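Long-range contact in BsaWI endonuclease (Geobacillus stearothermophilus, PDB 4ZSF), which probably cleaves DNA as a metal-dependent restriction endonuclease of the PD-(D/E)XK nuclease superfamily: residues I148-F159 and A249-L257. Numbering follows the deposited sequence.
Sequences ITVRNNDKEYVF and AREAAEDWL
The first torsions bring Phe159 and Trp256 together: CG of Phe159 lies between its own backbone N and carbonyl carbon (chi1 69°), while Trp256 extends its indole with CG opposite the backbone N (chi1 -172°). They join a beta hairpin, closed by a type I' turn from Asn152 to Lys155, to helix 243-258, which packs on one side of the mixed sheet of this PD-(D/E)XK nuclease. Phe159 CB sits over the five-membered ring of Trp256, 3.5 Å from its centroid, in a CH-pi contact. The Phe159 ring itself is sandwiched: Ala253 CB lies over one face, 3.8 Å from the centroid, and Ile148 CG2 covers the opposite one. Three alanines, Ala249, Ala252 and Ala253, let the ring come close to the helix backbone, with CE2 of Phe159 3.7 Å from Ala253 N. Farther along the hairpin, Val150 CG1 and the methyls of Leu257 meet tip to tip, and the side chains of Leu257 and Asn152 run past each other in opposite directions, Leu257 CD1 3.9 Å from Asn152 ND2. The side chains of Trp256 and Tyr157 cross at about a right angle, CZ3 of Trp256 lying 3.8 Å from Tyr157 CB. With Trp256 cut back to an alanine, Phe159 CB would probably lose the ring it lies over and Tyr157 CB its neighbour CZ3, opening a gap between strand 155-159 and the helix. On the same indole face as Phe159 CB rests a backbone oxygen, Val158 O, 3.3 Å from Trp256 CZ2.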
loop_
_atom_site.group_PDB
_atom_site.type_symbol
_atom_site.label_atom_id
_atom_site.label_comp_id
_atom_site.label_asym_id
_atom_site.label_seq_id
_atom_site.Cartn_x
_atom_site.Cartn_y
_atom_site.Cartn_z
ATOM N N ILE A 148 24.842 -4.219 6.403
ATOM C CA ILE A 148 26.153 -3.776 6.913
ATOM C C ILE A 148 27.149 -4.905 6.724
ATOM O O ILE A 148 26.826 -6.103 6.939
ATOM C CB ILE A 148 26.064 -3.273 8.371
ATOM C CG1 ILE A 148 27.431 -2.751 8.875
ATOM C CG2 ILE A 148 25.449 -4.338 9.344
ATOM C CD1 ILE A 148 27.308 -1.928 10.239
ATOM N N THR A 149 28.386 -4.541 6.368
ATOM C CA THR A 149 29.412 -5.527 6.103
ATOM C C THR A 149 30.634 -5.325 6.952
ATOM O O THR A 149 30.850 -4.212 7.512
ATOM C CB THR A 149 29.915 -5.480 4.648
ATOM O OG1 THR A 149 30.620 -4.250 4.435
ATOM C CG2 THR A 149 28.778 -5.585 3.632
ATOM N N VAL A 150 31.454 -6.370 7.020
ATOM C CA VAL A 150 32.739 -6.286 7.743
ATOM C C VAL A 150 33.803 -6.938 6.872
ATOM O O VAL A 150 33.507 -7.913 6.164
ATOM C CB VAL A 150 32.684 -6.984 9.115
ATOM C CG1 VAL A 150 32.369 -8.509 8.932
ATOM C CG2 VAL A 150 33.993 -6.785 9.842
ATOM N N ARG A 151 35.017 -6.366 6.880
ATOM C CA ARG A 151 36.116 -6.891 6.115
ATOM C C ARG A 151 36.957 -7.808 6.992
ATOM O O ARG A 151 37.321 -7.459 8.100
ATOM C CB ARG A 151 36.934 -5.712 5.540
ATOM C CG ARG A 151 38.103 -6.092 4.695
ATOM C CD ARG A 151 38.408 -4.967 3.682
ATOM N NE ARG A 151 37.554 -5.095 2.500
ATOM C CZ ARG A 151 37.904 -5.756 1.403
ATOM N NH1 ARG A 151 39.112 -6.299 1.327
ATOM N NH2 ARG A 151 37.064 -5.854 0.377
ATOM N N ASN A 152 37.188 -9.020 6.524
ATOM C CA ASN A 152 37.983 -9.986 7.274
ATOM C C ASN A 152 38.829 -10.778 6.291
ATOM O O ASN A 152 38.311 -11.320 5.326
ATOM C CB ASN A 152 37.065 -10.911 8.107
ATOM C CG ASN A 152 37.840 -11.929 8.933
ATOM O OD1 ASN A 152 38.084 -13.058 8.474
ATOM N ND2 ASN A 152 38.273 -11.527 10.127
ATOM N N ASN A 153 40.136 -10.826 6.544
ATOM C CA ASN A 153 41.069 -11.503 5.646
ATOM C C ASN A 153 40.853 -11.051 4.212
ATOM O O ASN A 153 40.766 -11.871 3.296
ATOM C CB ASN A 153 40.922 -13.008 5.787
ATOM C CG ASN A 153 41.391 -13.489 7.138
ATOM O OD1 ASN A 153 42.261 -12.865 7.759
ATOM N ND2 ASN A 153 40.809 -14.591 7.622
ATOM N N ASP A 154 40.749 -9.731 4.038
ATOM C CA ASP A 154 40.604 -9.115 2.721
ATOM C C ASP A 154 39.327 -9.493 1.973
ATOM O O ASP A 154 39.266 -9.335 0.768
ATOM C CB ASP A 154 41.806 -9.456 1.816
ATOM C CG ASP A 154 43.079 -8.715 2.209
ATOM O OD1 ASP A 154 43.149 -8.128 3.314
ATOM O OD2 ASP A 154 44.029 -8.738 1.398
ATOM N N LYS A 155 38.300 -9.951 2.681
ATOM C CA LYS A 155 37.044 -10.348 2.042
ATOM C C LYS A 155 35.951 -9.599 2.764
ATOM O O LYS A 155 36.113 -9.303 3.943
ATOM C CB LYS A 155 36.822 -11.851 2.140
ATOM C CG LYS A 155 37.675 -12.635 1.140
ATOM C CD LYS A 155 37.711 -14.082 1.511
ATOM C CE LYS A 155 38.513 -14.282 2.797
ATOM N NZ LYS A 155 39.312 -15.546 2.750
ATOM N N GLU A 156 34.841 -9.299 2.081
ATOM C CA GLU A 156 33.809 -8.499 2.694
ATOM C C GLU A 156 32.593 -9.377 2.916
ATOM O O GLU A 156 32.096 -10.045 1.984
ATOM C CB GLU A 156 33.480 -7.286 1.771
ATOM C CG GLU A 156 32.413 -6.325 2.332
ATOM C CD GLU A 156 32.304 -5.018 1.543
ATOM O OE1 GLU A 156 32.943 -4.893 0.438
ATOM O OE2 GLU A 156 31.605 -4.098 2.036
ATOM N N TYR A 157 32.087 -9.354 4.151
ATOM C CA TYR A 157 30.974 -10.204 4.555
ATOM C C TYR A 157 29.786 -9.378 4.965
ATOM O O TYR A 157 29.959 -8.523 5.810
ATOM C CB TYR A 157 31.361 -11.055 5.744
ATOM C CG TYR A 157 32.484 -12.007 5.418
ATOM C CD1 TYR A 157 32.206 -13.268 4.893
ATOM C CD2 TYR A 157 33.833 -11.630 5.601
ATOM C CE1 TYR A 157 33.267 -14.171 4.585
ATOM C CE2 TYR A 157 34.874 -12.521 5.292
ATOM C CZ TYR A 157 34.581 -13.765 4.790
ATOM O OH TYR A 157 35.628 -14.611 4.503
ATOM N N VAL A 158 28.586 -9.673 4.440
ATOM C CA VAL A 158 27.380 -9.084 5.038
ATOM C C VAL A 158 27.105 -9.771 6.386
ATOM O O VAL A 158 26.978 -10.989 6.435
ATOM C CB VAL A 158 26.155 -9.247 4.117
ATOM C CG1 VAL A 158 24.864 -8.770 4.834
ATOM C CG2 VAL A 158 26.399 -8.478 2.858
ATOM N N PHE A 159 26.982 -9.006 7.475
ATOM C CA PHE A 159 26.664 -9.666 8.763
ATOM C C PHE A 159 25.369 -9.089 9.369
ATOM O O PHE A 159 24.894 -9.614 10.385
ATOM C CB PHE A 159 27.820 -9.517 9.769
ATOM C CG PHE A 159 28.042 -8.066 10.301
ATOM C CD1 PHE A 159 28.876 -7.171 9.617
ATOM C CD2 PHE A 159 27.398 -7.630 11.486
ATOM C CE1 PHE A 159 29.078 -5.825 10.113
ATOM C CE2 PHE A 159 27.622 -6.382 11.991
ATOM C CZ PHE A 159 28.408 -5.474 11.331
ATOM N N ALA A 249 27.640 -2.419 16.430
ATOM C CA ALA A 249 28.052 -3.057 15.151
ATOM C C ALA A 249 29.439 -3.705 15.310
ATOM O O ALA A 249 29.701 -4.765 14.715
ATOM C CB ALA A 249 28.098 -2.052 14.021
ATOM N N ARG A 250 30.337 -3.046 16.038
ATOM C CA ARG A 250 31.679 -3.636 16.278
ATOM C C ARG A 250 31.582 -5.015 16.931
ATOM O O ARG A 250 32.297 -5.994 16.568
ATOM C CB ARG A 250 32.516 -2.710 17.173
ATOM C CG ARG A 250 32.930 -1.430 16.445
ATOM C CD ARG A 250 33.612 -0.498 17.457
ATOM N NE ARG A 250 34.931 -1.022 17.808
ATOM C CZ ARG A 250 35.696 -0.521 18.765
ATOM N NH1 ARG A 250 35.231 0.477 19.504
ATOM N NH2 ARG A 250 36.924 -1.024 18.981
ATOM N N GLU A 251 30.708 -5.065 17.940
ATOM C CA GLU A 251 30.549 -6.281 18.702
ATOM C C GLU A 251 29.820 -7.353 17.883
ATOM O O GLU A 251 30.170 -8.528 17.959
ATOM C CB GLU A 251 29.792 -6.029 20.005
ATOM C CG GLU A 251 29.899 -7.267 20.898
ATOM C CD GLU A 251 29.134 -7.139 22.221
ATOM O OE1 GLU A 251 28.489 -6.083 22.475
ATOM O OE2 GLU A 251 29.184 -8.120 22.995
ATOM N N ALA A 252 28.782 -6.942 17.158
ATOM C CA ALA A 252 28.031 -7.861 16.306
ATOM C C ALA A 252 28.959 -8.486 15.245
ATOM O O ALA A 252 28.885 -9.709 14.966
ATOM C CB ALA A 252 26.880 -7.099 15.620
ATOM N N ALA A 253 29.803 -7.653 14.635
ATOM C CA ALA A 253 30.666 -8.177 13.536
ATOM C C ALA A 253 31.611 -9.254 14.102
ATOM O O ALA A 253 31.833 -10.323 13.477
ATOM C CB ALA A 253 31.466 -7.038 12.829
ATOM N N GLU A 254 32.149 -8.969 15.274
ATOM C CA GLU A 254 33.067 -9.883 15.929
ATOM C C GLU A 254 32.379 -11.228 16.164
ATOM O O GLU A 254 32.902 -12.296 15.819
ATOM C CB GLU A 254 33.544 -9.263 17.248
ATOM C CG GLU A 254 34.075 -10.285 18.292
ATOM C CD GLU A 254 35.389 -10.955 17.885
ATOM O OE1 GLU A 254 36.163 -10.339 17.110
ATOM O OE2 GLU A 254 35.640 -12.111 18.347
ATOM N N ASP A 255 31.183 -11.160 16.727
ATOM C CA ASP A 255 30.465 -12.386 17.110
ATOM C C ASP A 255 29.937 -13.098 15.869
ATOM O O ASP A 255 29.846 -14.312 15.884
ATOM C CB ASP A 255 29.346 -12.109 18.088
ATOM C CG ASP A 255 29.859 -11.877 19.515
ATOM O OD1 ASP A 255 31.082 -12.122 19.837
ATOM O OD2 ASP A 255 29.050 -11.440 20.343
ATOM N N TRP A 256 29.572 -12.361 14.808
ATOM C CA TRP A 256 29.124 -13.020 13.601
ATOM C C TRP A 256 30.276 -13.778 12.947
ATOM O O TRP A 256 30.115 -14.923 12.448
ATOM C CB TRP A 256 28.521 -11.978 12.651
ATOM C CG TRP A 256 27.869 -12.559 11.462
ATOM C CD1 TRP A 256 26.518 -12.788 11.291
ATOM C CD2 TRP A 256 28.498 -12.889 10.219
ATOM N NE1 TRP A 256 26.273 -13.258 10.013
ATOM C CE2 TRP A 256 27.476 -13.338 9.335
ATOM C CE3 TRP A 256 29.824 -12.862 9.774
ATOM C CZ2 TRP A 256 27.742 -13.751 8.012
ATOM C CZ3 TRP A 256 30.106 -13.321 8.460
ATOM C CH2 TRP A 256 29.060 -13.739 7.591
ATOM N N LEU A 257 31.456 -13.158 12.956
ATOM C CA LEU A 257 32.610 -13.808 12.377
ATOM C C LEU A 257 33.040 -15.029 13.205
ATOM O O LEU A 257 33.445 -16.023 12.648
ATOM C CB LEU A 257 33.793 -12.834 12.300
ATOM C CG LEU A 257 33.595 -11.708 11.264
ATOM C CD1 LEU A 257 34.687 -10.668 11.543
ATOM C CD2 LEU A 257 33.704 -12.319 9.820
#